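Local atomic coordinates of gamma-glutamyl phosphate reductase (Saccharomyces cerevisiae, PDB entry 1VLU), a protein that catalyses the NADPH-dependent reduction of L-gamma-glutamyl phosphate to the corresponding semialdehyde and phosphate, the second step of proline biosynthesis from glutamate. Residues 246-251 with 279-284; 356-361 with 380-385; 235-240 with 271-276; 54-59 with 164-169. All blocks are in the same frame, centred on the assembly; numbering follows the deposited sequence.

Contact 1: 246-251 with 279-284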
loop_
_atom_site.group_PDB
_atom_site.type_symbol
_atom_site.label_atom_id
_atom_site.label_comp_id
_atom_site.label_asym_id
_atom_site.label_seq_id
_atom_site.Cartn_x
_atom_site.Cartn_y
_atom_site.Cartn_z
ATOM N N LEU A 246 26.089 -8.360 12.826
ATOM C CA LEU A 246 27.472 -8.723 13.091
ATOM C C LEU A 246 27.500 -9.983 13.944
ATOM O O LEU A 246 27.338 -9.938 15.156
ATOM C CB LEU A 246 28.184 -7.577 13.807
ATOM C CG LEU A 246 28.135 -6.209 13.132
ATOM C CD1 LEU A 246 28.987 -5.217 13.895
ATOM C CD2 LEU A 246 28.619 -6.309 11.698
ATOM N N ASP A 247 27.709 -11.103 13.269
ATOM C CA ASP A 247 27.601 -12.435 13.827
ATOM C C ASP A 247 28.741 -12.738 14.791
ATOM O O ASP A 247 29.780 -12.063 14.789
ATOM C CB ASP A 247 27.601 -13.443 12.671
ATOM C CG ASP A 247 27.127 -14.834 13.080
ATOM O OD1 ASP A 247 26.295 -14.984 14.020
ATOM O OD2 ASP A 247 27.591 -15.793 12.433
ATOM N N GLU A 248 28.543 -13.760 15.619
ATOM C CA GLU A 248 29.597 -14.266 16.490
ATOM C C GLU A 248 30.934 -14.451 15.733
ATOM O O GLU A 248 31.987 -14.103 16.251
ATOM C CB GLU A 248 29.138 -15.564 17.151
ATOM C CG GLU A 248 30.230 -16.280 17.909
ATOM C CD GLU A 248 29.758 -17.541 18.602
ATOM O OE1 GLU A 248 28.522 -17.730 18.747
ATOM O OE2 GLU A 248 30.637 -18.341 19.014
ATOM N N ASP A 249 30.869 -14.956 14.500
ATOM C CA ASP A 249 32.055 -15.182 13.670
ATOM C C ASP A 249 32.311 -14.110 12.611
ATOM O O ASP A 249 32.981 -14.385 11.608
ATOM C CB ASP A 249 31.976 -16.542 12.987
ATOM C CG ASP A 249 31.749 -17.668 13.965
ATOM O OD1 ASP A 249 32.360 -17.652 15.060
ATOM O OD2 ASP A 249 30.962 -18.575 13.632
ATOM N N ALA A 250 31.779 -12.905 12.825
ATOM C CA ALA A 250 32.181 -11.733 12.056
ATOM C C ALA A 250 33.690 -11.502 12.100
ATOM O O ALA A 250 34.309 -11.515 13.173
ATOM C CB ALA A 250 31.465 -10.490 12.554
ATOM N N ASP A 251 34.286 -11.320 10.925
ATOM C CA ASP A 251 35.632 -10.778 10.823
ATOM C C ASP A 251 35.574 -9.314 11.257
ATOM O O ASP A 251 34.696 -8.556 10.801
ATOM C CB ASP A 251 36.130 -10.887 9.387
ATOM C CG ASP A 251 37.553 -10.378 9.220
ATOM O OD1 ASP A 251 37.779 -9.150 9.335
ATOM O OD2 ASP A 251 38.443 -11.216 8.959
ATOM N N ASN A 279 26.018 -9.467 17.816
ATOM C CA ASN A 279 26.135 -10.644 18.655
ATOM C C ASN A 279 27.149 -10.388 19.774
ATOM O O ASN A 279 28.302 -10.030 19.493
ATOM C CB ASN A 279 26.540 -11.859 17.829
ATOM C CG ASN A 279 26.262 -13.164 18.536
ATOM O OD1 ASN A 279 26.762 -13.421 19.626
ATOM N ND2 ASN A 279 25.457 -14.007 17.904
ATOM N N PRO A 280 26.719 -10.565 21.050
ATOM C CA PRO A 280 27.581 -10.354 22.220
ATOM C C PRO A 280 28.861 -11.195 22.183
ATOM O O PRO A 280 29.897 -10.754 22.686
ATOM C CB PRO A 280 26.699 -10.796 23.397
ATOM C CG PRO A 280 25.313 -10.648 22.919
ATOM C CD PRO A 280 25.360 -10.988 21.450
ATOM N N LYS A 281 28.785 -12.381 21.581
ATOM C CA LYS A 281 29.932 -13.273 21.453
ATOM C C LYS A 281 30.883 -12.893 20.314
ATOM O O LYS A 281 31.898 -13.557 20.099
ATOM C CB LYS A 281 29.448 -14.718 21.291
ATOM C CG LYS A 281 28.676 -15.234 22.494
ATOM C CD LYS A 281 28.192 -16.651 22.291
ATOM C CE LYS A 281 27.273 -17.073 23.431
ATOM N NZ LYS A 281 26.424 -18.246 23.056
ATOM N N PHE A 282 30.547 -11.847 19.562
ATOM C CA PHE A 282 31.463 -11.301 18.563
ATOM C C PHE A 282 32.557 -10.538 19.325
ATOM O O PHE A 282 32.270 -9.572 20.038
ATOM C CB PHE A 282 30.687 -10.437 17.543
ATOM C CG PHE A 282 31.545 -9.536 16.677
ATOM C CD1 PHE A 282 32.811 -9.933 16.219
ATOM C CD2 PHE A 282 31.059 -8.292 16.289
ATOM C CE1 PHE A 282 33.597 -9.075 15.421
ATOM C CE2 PHE A 282 31.828 -7.424 15.492
ATOM C CZ PHE A 282 33.099 -7.823 15.054
ATOM N N SER A 283 33.800 -11.005 19.204
ATOM C CA SER A 283 34.916 -10.442 19.976
ATOM C C SER A 283 35.273 -9.049 19.495
ATOM O O SER A 283 35.380 -8.810 18.293
ATOM C CB SER A 283 36.167 -11.336 19.904
ATOM O OG SER A 283 35.933 -12.632 20.437
ATOM N N LYS A 284 35.465 -8.144 20.454
ATOM C CA LYS A 284 35.869 -6.757 20.191
ATOM C C LYS A 284 34.775 -5.984 19.452
ATOM O O LYS A 284 35.057 -5.011 18.760
ATOM C CB LYS A 284 37.198 -6.699 19.417
ATOM C CG LYS A 284 38.407 -7.330 20.119
ATOM C CD LYS A 284 39.244 -8.139 19.113
ATOM C CE LYS A 284 40.743 -8.086 19.413
ATOM N NZ LYS A 284 41.328 -6.768 19.018
#

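Contact 2: 356-361 with 380-385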
loop_
_atom_site.group_PDB
_atom_site.type_symbol
_atom_site.label_atom_id
_atom_site.label_comp_id
_atom_site.label_asym_id
_atom_site.label_seq_id
_atom_site.Cartn_x
_atom_site.Cartn_y
_atom_site.Cartn_z
ATOM N N SER A 356 17.665 -14.908 15.798
ATOM C CA SER A 356 17.210 -13.707 16.475
ATOM C C SER A 356 17.355 -12.438 15.600
ATOM O O SER A 356 16.459 -11.594 15.564
ATOM C CB SER A 356 17.924 -13.554 17.815
ATOM O OG SER A 356 17.650 -12.280 18.367
ATOM N N ALA A 357 18.488 -12.312 14.908
ATOM C CA ALA A 357 18.683 -11.263 13.900
ATOM C C ALA A 357 17.606 -11.274 12.812
ATOM O O ALA A 357 17.101 -10.218 12.431
ATOM C CB ALA A 357 20.065 -11.395 13.272
ATOM N N ILE A 358 17.267 -12.463 12.315
ATOM C CA ILE A 358 16.195 -12.651 11.346
ATOM C C ILE A 358 14.853 -12.136 11.886
ATOM O O ILE A 358 14.180 -11.311 11.228
ATOM C CB ILE A 358 16.081 -14.139 10.928
ATOM C CG1 ILE A 358 17.244 -14.528 10.005
ATOM C CG2 ILE A 358 14.752 -14.419 10.248
ATOM C CD1 ILE A 358 17.356 -16.018 9.764
ATOM N N GLN A 359 14.484 -12.598 13.085
ATOM C CA GLN A 359 13.255 -12.158 13.747
ATOM C C GLN A 359 13.180 -10.647 13.850
ATOM O O GLN A 359 12.148 -10.071 13.533
ATOM C CB GLN A 359 13.083 -12.810 15.133
ATOM C CG GLN A 359 12.599 -14.257 15.064
ATOM C CD GLN A 359 12.618 -14.993 16.417
ATOM O OE1 GLN A 359 13.336 -14.606 17.359
ATOM N NE2 GLN A 359 11.838 -16.074 16.506
ATOM N N HIS A 360 14.265 -10.012 14.276
ATOM C CA HIS A 360 14.320 -8.550 14.378
ATOM C C HIS A 360 14.071 -7.877 13.031
ATOM O O HIS A 360 13.318 -6.922 12.945
ATOM C CB HIS A 360 15.692 -8.085 14.879
ATOM C CG HIS A 360 15.844 -8.072 16.367
ATOM N ND1 HIS A 360 16.652 -8.967 17.039
ATOM C CD2 HIS A 360 15.334 -7.244 17.308
ATOM C CE1 HIS A 360 16.613 -8.705 18.333
ATOM N NE2 HIS A 360 15.824 -7.664 18.523
ATOM N N ILE A 361 14.739 -8.378 11.995
ATOM C CA ILE A 361 14.672 -7.827 10.638
ATOM C C ILE A 361 13.274 -7.964 10.045
ATOM O O ILE A 361 12.769 -7.053 9.379
ATOM C CB ILE A 361 15.736 -8.471 9.727
ATOM C CG1 ILE A 361 17.118 -7.940 10.130
ATOM C CG2 ILE A 361 15.451 -8.194 8.240
ATOM C CD1 ILE A 361 18.294 -8.741 9.620
ATOM N N ALA A 380 25.316 -17.566 7.299
ATOM C CA ALA A 380 25.077 -16.659 6.185
ATOM C C ALA A 380 23.925 -17.140 5.315
ATOM O O ALA A 380 23.054 -16.344 4.940
ATOM C CB ALA A 380 26.324 -16.512 5.364
ATOM N N GLU A 381 23.926 -18.441 5.001
ATOM C CA GLU A 381 22.907 -19.042 4.150
ATOM C C GLU A 381 21.545 -19.064 4.845
ATOM O O GLU A 381 20.508 -18.844 4.219
ATOM C CB GLU A 381 23.306 -20.466 3.714
ATOM C CG GLU A 381 24.564 -20.551 2.794
ATOM C CD GLU A 381 24.417 -19.882 1.402
ATOM O OE1 GLU A 381 23.307 -19.439 1.018
ATOM O OE2 GLU A 381 25.435 -19.811 0.675
ATOM N N LYS A 382 21.566 -19.337 6.144
ATOM C CA LYS A 382 20.369 -19.313 6.961
ATOM C C LYS A 382 19.768 -17.896 6.996
ATOM O O LYS A 382 18.573 -17.711 6.802
ATOM C CB LYS A 382 20.702 -19.841 8.360
ATOM C CG LYS A 382 19.528 -19.887 9.287
ATOM C CD LYS A 382 19.891 -20.563 10.593
ATOM C CE LYS A 382 18.618 -20.868 11.363
ATOM N NZ LYS A 382 18.823 -21.839 12.479
ATOM N N PHE A 383 20.619 -16.902 7.206
ATOM C CA PHE A 383 20.216 -15.496 7.205
ATOM C C PHE A 383 19.574 -15.120 5.873
ATOM O O PHE A 383 18.482 -14.560 5.849
ATOM C CB PHE A 383 21.456 -14.640 7.482
ATOM C CG PHE A 383 21.189 -13.166 7.673
ATOM C CD1 PHE A 383 20.891 -12.659 8.932
ATOM C CD2 PHE A 383 21.305 -12.276 6.596
ATOM C CE1 PHE A 383 20.692 -11.298 9.128
ATOM C CE2 PHE A 383 21.104 -10.905 6.778
ATOM C CZ PHE A 383 20.816 -10.411 8.050
HETATM N N MSE A 384 20.240 -15.448 4.766
HETATM C CA MSE A 384 19.746 -15.080 3.440
HETATM C C MSE A 384 18.452 -15.798 3.058
HETATM O O MSE A 384 17.586 -15.206 2.426
HETATM C CB MSE A 384 20.829 -15.235 2.384
HETATM C CG MSE A 384 21.968 -14.217 2.570
HETATM SE SE MSE A 384 23.349 -14.338 1.183
HETATM C CE MSE A 384 24.106 -16.154 1.679
ATOM N N LYS A 385 18.296 -17.046 3.478
ATOM C CA LYS A 385 17.038 -17.749 3.261
ATOM C C LYS A 385 15.914 -17.227 4.197
ATOM O O LYS A 385 14.735 -17.328 3.870
ATOM C CB LYS A 385 17.237 -19.267 3.395
ATOM C CG LYS A 385 16.141 -20.100 2.748
ATOM C CD LYS A 385 16.573 -21.570 2.554
#

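Contact 3: 235-240 with 271-276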
loop_
_atom_site.group_PDB
_atom_site.type_symbol
_atom_site.label_atom_id
_atom_site.label_comp_id
_atom_site.label_asym_id
_atom_site.label_seq_id
_atom_site.Cartn_x
_atom_site.Cartn_y
_atom_site.Cartn_z
ATOM N N LEU A 235 6.869 11.087 4.054
ATOM C CA LEU A 235 7.604 12.167 3.411
ATOM C C LEU A 235 9.069 12.153 3.803
ATOM O O LEU A 235 9.406 12.229 4.981
ATOM C CB LEU A 235 6.993 13.530 3.746
ATOM C CG LEU A 235 7.694 14.723 3.080
ATOM C CD1 LEU A 235 7.489 14.730 1.555
ATOM C CD2 LEU A 235 7.213 16.004 3.668
ATOM N N GLY A 236 9.933 12.055 2.804
ATOM C CA GLY A 236 11.382 12.080 3.014
ATOM C C GLY A 236 11.989 10.751 3.424
ATOM O O GLY A 236 13.134 10.723 3.805
ATOM N N HIS A 237 11.234 9.651 3.347
ATOM C CA HIS A 237 11.699 8.337 3.830
ATOM C C HIS A 237 11.063 7.205 3.055
ATOM O O HIS A 237 10.140 6.555 3.552
ATOM C CB HIS A 237 11.392 8.147 5.332
ATOM C CG HIS A 237 12.129 9.097 6.225
ATOM N ND1 HIS A 237 11.552 10.243 6.732
ATOM C CD2 HIS A 237 13.412 9.096 6.663
ATOM C CE1 HIS A 237 12.440 10.899 7.459
ATOM N NE2 HIS A 237 13.577 10.223 7.434
ATOM N N ALA A 238 11.546 6.958 1.839
ATOM C CA ALA A 238 10.978 5.894 1.013
ATOM C C ALA A 238 11.397 4.508 1.495
ATOM O O ALA A 238 10.653 3.536 1.341
ATOM C CB ALA A 238 11.348 6.091 -0.461
ATOM N N ASP A 239 12.592 4.414 2.076
ATOM C CA ASP A 239 13.132 3.122 2.507
ATOM C C ASP A 239 12.871 2.822 3.968
ATOM O O ASP A 239 12.825 3.731 4.813
ATOM C CB ASP A 239 14.633 3.040 2.223
ATOM C CG ASP A 239 14.937 2.900 0.736
ATOM O OD1 ASP A 239 14.502 1.893 0.119
ATOM O OD2 ASP A 239 15.613 3.804 0.187
ATOM N N GLY A 240 12.698 1.535 4.254
ATOM C CA GLY A 240 12.580 1.062 5.629
ATOM C C GLY A 240 13.922 1.017 6.350
ATOM O O GLY A 240 14.966 1.380 5.787
ATOM N N ASN A 271 21.018 10.205 4.132
ATOM C CA ASN A 271 19.697 10.180 4.778
ATOM C C ASN A 271 19.086 8.769 4.764
ATOM O O ASN A 271 18.311 8.419 3.864
ATOM C CB ASN A 271 18.754 11.204 4.118
ATOM C CG ASN A 271 17.346 11.188 4.715
ATOM O OD1 ASN A 271 17.096 11.780 5.768
ATOM N ND2 ASN A 271 16.418 10.518 4.033
ATOM N N ALA A 272 19.450 7.963 5.762
ATOM C CA ALA A 272 19.019 6.567 5.840
ATOM C C ALA A 272 18.903 6.121 7.294
ATOM O O ALA A 272 19.582 6.669 8.165
ATOM C CB ALA A 272 19.988 5.661 5.069
HETATM N N MSE A 273 18.035 5.138 7.546
HETATM C CA MSE A 273 17.822 4.595 8.890
HETATM C C MSE A 273 18.443 3.216 9.029
HETATM O O MSE A 273 18.022 2.264 8.367
HETATM C CB MSE A 273 16.336 4.497 9.205
HETATM C CG MSE A 273 15.620 5.821 9.363
HETATM SE SE MSE A 273 13.706 5.472 9.503
HETATM C CE MSE A 273 13.298 4.939 7.631
ATOM N N GLU A 274 19.437 3.112 9.899
ATOM C CA GLU A 274 20.235 1.902 10.012
ATOM C C GLU A 274 20.223 1.362 11.433
ATOM O O GLU A 274 20.267 2.122 12.391
ATOM C CB GLU A 274 21.684 2.174 9.605
ATOM C CG GLU A 274 21.862 2.860 8.255
ATOM C CD GLU A 274 22.168 1.901 7.114
ATOM O OE1 GLU A 274 22.513 0.722 7.378
ATOM O OE2 GLU A 274 22.070 2.345 5.943
ATOM N N THR A 275 20.154 0.044 11.552
ATOM C CA THR A 275 20.352 -0.634 12.820
ATOM C C THR A 275 21.549 -1.572 12.711
ATOM O O THR A 275 21.742 -2.246 11.698
ATOM C CB THR A 275 19.086 -1.390 13.283
ATOM O OG1 THR A 275 17.983 -0.476 13.323
ATOM C CG2 THR A 275 19.272 -1.969 14.684
ATOM N N LEU A 276 22.369 -1.555 13.756
ATOM C CA LEU A 276 23.454 -2.494 13.928
ATOM C C LEU A 276 22.998 -3.554 14.904
ATOM O O LEU A 276 22.723 -3.256 16.058
ATOM C CB LEU A 276 24.665 -1.773 14.514
ATOM C CG LEU A 276 26.051 -2.203 14.058
ATOM C CD1 LEU A 276 26.159 -2.145 12.555
ATOM C CD2 LEU A 276 27.033 -1.255 14.663
HETATM O O HOH W 1 16.434 3.393 5.331
#

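Contact 4: 54-59 with 164-169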
loop_
_atom_site.group_PDB
_atom_site.type_symbol
_atom_site.label_atom_id
_atom_site.label_comp_id
_atom_site.label_asym_id
_atom_site.label_seq_id
_atom_site.Cartn_x
_atom_site.Cartn_y
_atom_site.Cartn_z
ATOM N N HIS A 54 -3.337 35.843 23.409
ATOM C CA HIS A 54 -3.278 35.799 24.852
ATOM C C HIS A 54 -3.824 34.481 25.417
ATOM O O HIS A 54 -3.233 33.908 26.330
ATOM C CB HIS A 54 -4.009 36.999 25.435
ATOM C CG HIS A 54 -3.913 37.082 26.922
ATOM N ND1 HIS A 54 -4.921 36.648 27.757
ATOM C CD2 HIS A 54 -2.910 37.506 27.726
ATOM C CE1 HIS A 54 -4.553 36.827 29.013
ATOM N NE2 HIS A 54 -3.338 37.347 29.022
ATOM N N ALA A 55 -4.935 33.995 24.862
ATOM C CA ALA A 55 -5.500 32.703 25.256
ATOM C C ALA A 55 -4.566 31.525 24.904
ATOM O O ALA A 55 -4.435 30.575 25.690
ATOM C CB ALA A 55 -6.891 32.507 24.625
ATOM N N ILE A 56 -3.933 31.591 23.730
ATOM C CA ILE A 56 -2.941 30.595 23.314
ATOM C C ILE A 56 -1.712 30.594 24.246
ATOM O O ILE A 56 -1.261 29.518 24.686
ATOM C CB ILE A 56 -2.497 30.773 21.826
ATOM C CG1 ILE A 56 -3.660 30.536 20.852
ATOM C CG2 ILE A 56 -1.404 29.787 21.480
ATOM C CD1 ILE A 56 -3.513 31.294 19.511
ATOM N N GLU A 57 -1.186 31.794 24.527
ATOM C CA GLU A 57 -0.065 31.998 25.462
ATOM C C GLU A 57 -0.292 31.428 26.863
ATOM O O GLU A 57 0.634 30.881 27.476
ATOM C CB GLU A 57 0.292 33.487 25.571
ATOM C CG GLU A 57 1.593 33.774 26.340
ATOM C CD GLU A 57 2.283 35.076 25.909
ATOM O OE1 GLU A 57 1.766 35.764 24.992
ATOM O OE2 GLU A 57 3.353 35.403 26.480
ATOM N N GLU A 58 -1.514 31.565 27.366
ATOM C CA GLU A 58 -1.856 31.023 28.669
ATOM C C GLU A 58 -1.846 29.500 28.644
ATOM O O GLU A 58 -1.444 28.872 29.619
ATOM C CB GLU A 58 -3.216 31.527 29.121
ATOM C CG GLU A 58 -3.233 32.952 29.679
ATOM C CD GLU A 58 -4.645 33.424 30.034
ATOM O OE1 GLU A 58 -5.624 32.843 29.502
ATOM O OE2 GLU A 58 -4.778 34.373 30.844
ATOM N N ALA A 59 -2.294 28.912 27.535
ATOM C CA ALA A 59 -2.381 27.459 27.393
ATOM C C ALA A 59 -0.992 26.851 27.230
ATOM O O ALA A 59 -0.705 25.768 27.745
ATOM C CB ALA A 59 -3.263 27.090 26.201
ATOM N N VAL A 164 -0.705 19.287 24.530
ATOM C CA VAL A 164 -2.154 19.109 24.675
ATOM C C VAL A 164 -2.976 20.399 24.871
ATOM O O VAL A 164 -4.028 20.559 24.261
ATOM C CB VAL A 164 -2.458 18.101 25.810
ATOM C CG1 VAL A 164 -3.894 18.222 26.304
ATOM C CG2 VAL A 164 -2.187 16.688 25.328
ATOM N N ASN A 165 -2.506 21.299 25.730
ATOM C CA ASN A 165 -3.210 22.550 26.016
ATOM C C ASN A 165 -3.150 23.550 24.876
ATOM O O ASN A 165 -4.175 24.120 24.499
ATOM C CB ASN A 165 -2.685 23.186 27.306
ATOM C CG ASN A 165 -3.219 22.508 28.534
ATOM O OD1 ASN A 165 -4.406 22.598 28.821
ATOM N ND2 ASN A 165 -2.357 21.801 29.255
ATOM N N THR A 166 -1.951 23.755 24.333
ATOM C CA THR A 166 -1.748 24.670 23.207
ATOM C C THR A 166 -2.459 24.131 21.962
ATOM O O THR A 166 -3.110 24.884 21.238
ATOM C CB THR A 166 -0.235 24.904 22.926
ATOM O OG1 THR A 166 0.447 25.090 24.168
ATOM C CG2 THR A 166 -0.019 26.134 22.070
ATOM N N PHE A 167 -2.342 22.821 21.744
ATOM C CA PHE A 167 -3.051 22.126 20.677
ATOM C C PHE A 167 -4.570 22.342 20.732
ATOM O O PHE A 167 -5.164 22.736 19.733
ATOM C CB PHE A 167 -2.717 20.636 20.724
ATOM C CG PHE A 167 -3.213 19.859 19.538
ATOM C CD1 PHE A 167 -4.530 19.380 19.494
ATOM C CD2 PHE A 167 -2.362 19.587 18.468
ATOM C CE1 PHE A 167 -4.997 18.656 18.390
ATOM C CE2 PHE A 167 -2.814 18.852 17.365
ATOM C CZ PHE A 167 -4.131 18.390 17.322
ATOM N N ARG A 168 -5.176 22.058 21.888
ATOM C CA ARG A 168 -6.597 22.342 22.188
ATOM C C ARG A 168 -7.067 23.758 21.827
ATOM O O ARG A 168 -8.036 23.924 21.093
ATOM C CB ARG A 168 -6.889 22.112 23.689
ATOM C CG ARG A 168 -8.363 21.775 24.012
ATOM C CD ARG A 168 -8.802 22.015 25.496
ATOM N NE ARG A 168 -7.816 21.667 26.539
ATOM C CZ ARG A 168 -7.283 20.453 26.737
ATOM N NH1 ARG A 168 -7.593 19.422 25.949
ATOM N NH2 ARG A 168 -6.408 20.276 27.723
ATOM N N GLU A 169 -6.400 24.770 22.376
ATOM C CA GLU A 169 -6.728 26.153 22.067
ATOM C C GLU A 169 -6.639 26.521 20.577
ATOM O O GLU A 169 -7.532 27.174 20.036
ATOM C CB GLU A 169 -5.884 27.112 22.912
ATOM C CG GLU A 169 -6.640 27.677 24.079
ATOM C CD GLU A 169 -8.061 28.092 23.699
ATOM O OE1 GLU A 169 -8.210 29.057 22.902
ATOM O OE2 GLU A 169 -9.019 27.437 24.185
#

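Contact 1: 246-251 with 279-284
Leu246 and Asn279 are joined by the one backbone bond between these loops. Asn279 N donates to Leu246 O over 3.0 Å, and the bond is close to straight at 165°. Each loop also has a type I turn, from Asp247 to Ala250 and from Asn279 to Phe282. The Asn279 side chain adds an Asx turn: its OD1 accepts from Lys281 N at 3.0 Å, on a lone pair in the carbonyl plane.

The apolar contacts gather on Phe282. Phe282 CG is anti to the backbone N (chi1 165°), which carries the ring toward Leu246 and Ala250. Ala250 CB sits over the centre of one ring face, a CH-pi contact 3.9 Å from the centroid. Leu246 CB comes obliquely to Phe282 CD2 at 3.9 Å. Phe282 CB lies 3.3 Å from Asp247 O. Leu252 and Ala255 of helix 252-261 and Val288 of helix 285-296 also touch the Phe282 side chain. An alanine in place of Phe282 would keep CB, but it would probably leave Ala250 CB without its aromatic face and open a gap beside Leu246.

The other polar side chains play a smaller part. Glu248 OE1 lies 3.7 Å from Lys281 CD, but the charged ends do not meet. Asp247 OD2 bonds to Thr374 OG1 and Asn379 ND2, beyond these loops. Asn279 ND2 bonds to the hydroxyl of Tyr245.

Both loops leave the C-terminal ends of neighbouring parallel strands, 242-246 and 274-278, and lead into helices. This is the loop packing of a parallel alpha/beta domain built from beta-alpha-beta crossovers.

Contact 2: 356-361 with 380-385
Ser356 O is held by two groups of His360. The backbone N of His360 bonds to Ser356 O at 3.0 Å as part of the helix, and His360 ND1 adds a weak bond to the same oxygen. Across the contact, the work is done by hydrocarbon.

The two short helical segments run nearly parallel, with axes 9.9 Å apart at an angle of 21°. Phe383 carries most of the contact. Its CG is anti to the backbone N (chi1 -173°), and the far end of the ring reaches Ile361. There Ile361 CD1 packs tightly against Phe383 CZ at 3.4 Å, and the two side chains cross at about a right angle. Ala357 CB meets the ring edge, 4.2 Å from Phe383 CE1. Ile358 reaches over with its tip, and its CD1 lies 3.6 Å from Lys382 O.

Tyr245, Ile372 and Val392, from strands of the parallel sheet, also touch Phe383. Lys382 NZ forms a salt bridge with Glu355, and Glu381 forms one with Arg438 of the second subunit.

The join is therefore mainly apolar burial beside the sheet. The salt bridge from Lys382 to Glu355 adds a charged link between the same two helices.

Contact 3: 235-240 with 271-276
Met273, present as selenomethionine, lays its terminal methyl against the loop 235-240. Its CE lies 3.1 Å from Asp239 O, a close approach. The chain is bent at its last torsion (chi3 -72°), which places CE there. The selenium lies 5.3 Å from the centroid of the His237 ring, the selenium counterpart of a Met-aromatic contact, met obliquely. Val223, Arg224 and Lys227 of helix 220-228 pack on the same side chain.

Asn271 makes the direct polar bond. Its ND2 donates to Gly236 O at 3.3 Å, approaching nearly along the C=O axis. The N-H...O angle is 146°, and the oxygen is tilted 18° from the amide plane. The Asn271 and His237 side chains cross at about a right angle.

A water lies between Gly240 O and Met273 N. It accepts from Met273 N at 3.2 Å, but its 2.5 Å distance to Gly240 O is too short to be trusted in detail. Just beyond, the strands pair directly, and Met273 has a backbone bond with Cys242.

The contact joins the approaches to two neighbouring parallel strands, 242-246 and 274-278. Here the direct link is a single hydrogen bond from the Asn271 amide, with a selenomethionine methyl against a carbonyl oxygen; further on, backbone bonds take over.

Contact 4: 54-59 with 164-169
Helices 53-69 and 164-185 pack nearly antiparallel here, their local axes 8.4 Å apart at 159°, and Ala59 CA comes within 5.1 Å of Thr166 CA. The small Ala59 side chain allows this approach. Its CB lies 3.5 Å from Asn165 O, while Asn165 CB lies 3.3 Å from Ala59 O. Glu169 CG touches Ala59 CB at 4.0 Å, and chi2 (-43°) then turns CD aside. On the buried side, Ile56 CG2 meets Thr166 CG2 at 4.0 Å, the side chains crossing at about a right angle.

The polar ends of Asn165 and Thr166 turn to the next turn of helix 53-69. Asn165 ND2 bonds to Asp63 OD1, and Thr166 OG1 bonds to Asp63 OD2 and Asn60 ND2. Arg168 NH2 donates to Asn165 OD1 at 3.3 Å, from 62° out of the carbonyl plane. An alanine in place of Asn165 would keep CB against Ala59 O, but it would probably leave Asp63 OD1 without this amide and Arg168 freer to turn.

Helix 164-185 links the parallel strands 154-158 and 192-194. The contact is thus a close antiparallel helix pair that packs helix 53-69 against the helix of a beta-alpha-beta crossover.

From the N terminus, contact 4 comes first. It closes a loop of 104 residues and ties helix 53-69 to helix 164-185, beside the mixed sheet. The other three contacts belong to the parallel sheet. Contact 3 opens at 235-240 and contact 1 at 246-251; contact 3 then closes at 271-276 and contact 1 at 279-284, so the two cross. They lie toward the two ends of the neighbouring strands 242-246 and 274-278, and they touch through Leu246 CD1 and Leu276 CG, 4.2 Å apart. Contact 2 follows in series and pairs two helices packed against this sheet. The centres of contacts 1 and 4 are about 52 Å apart.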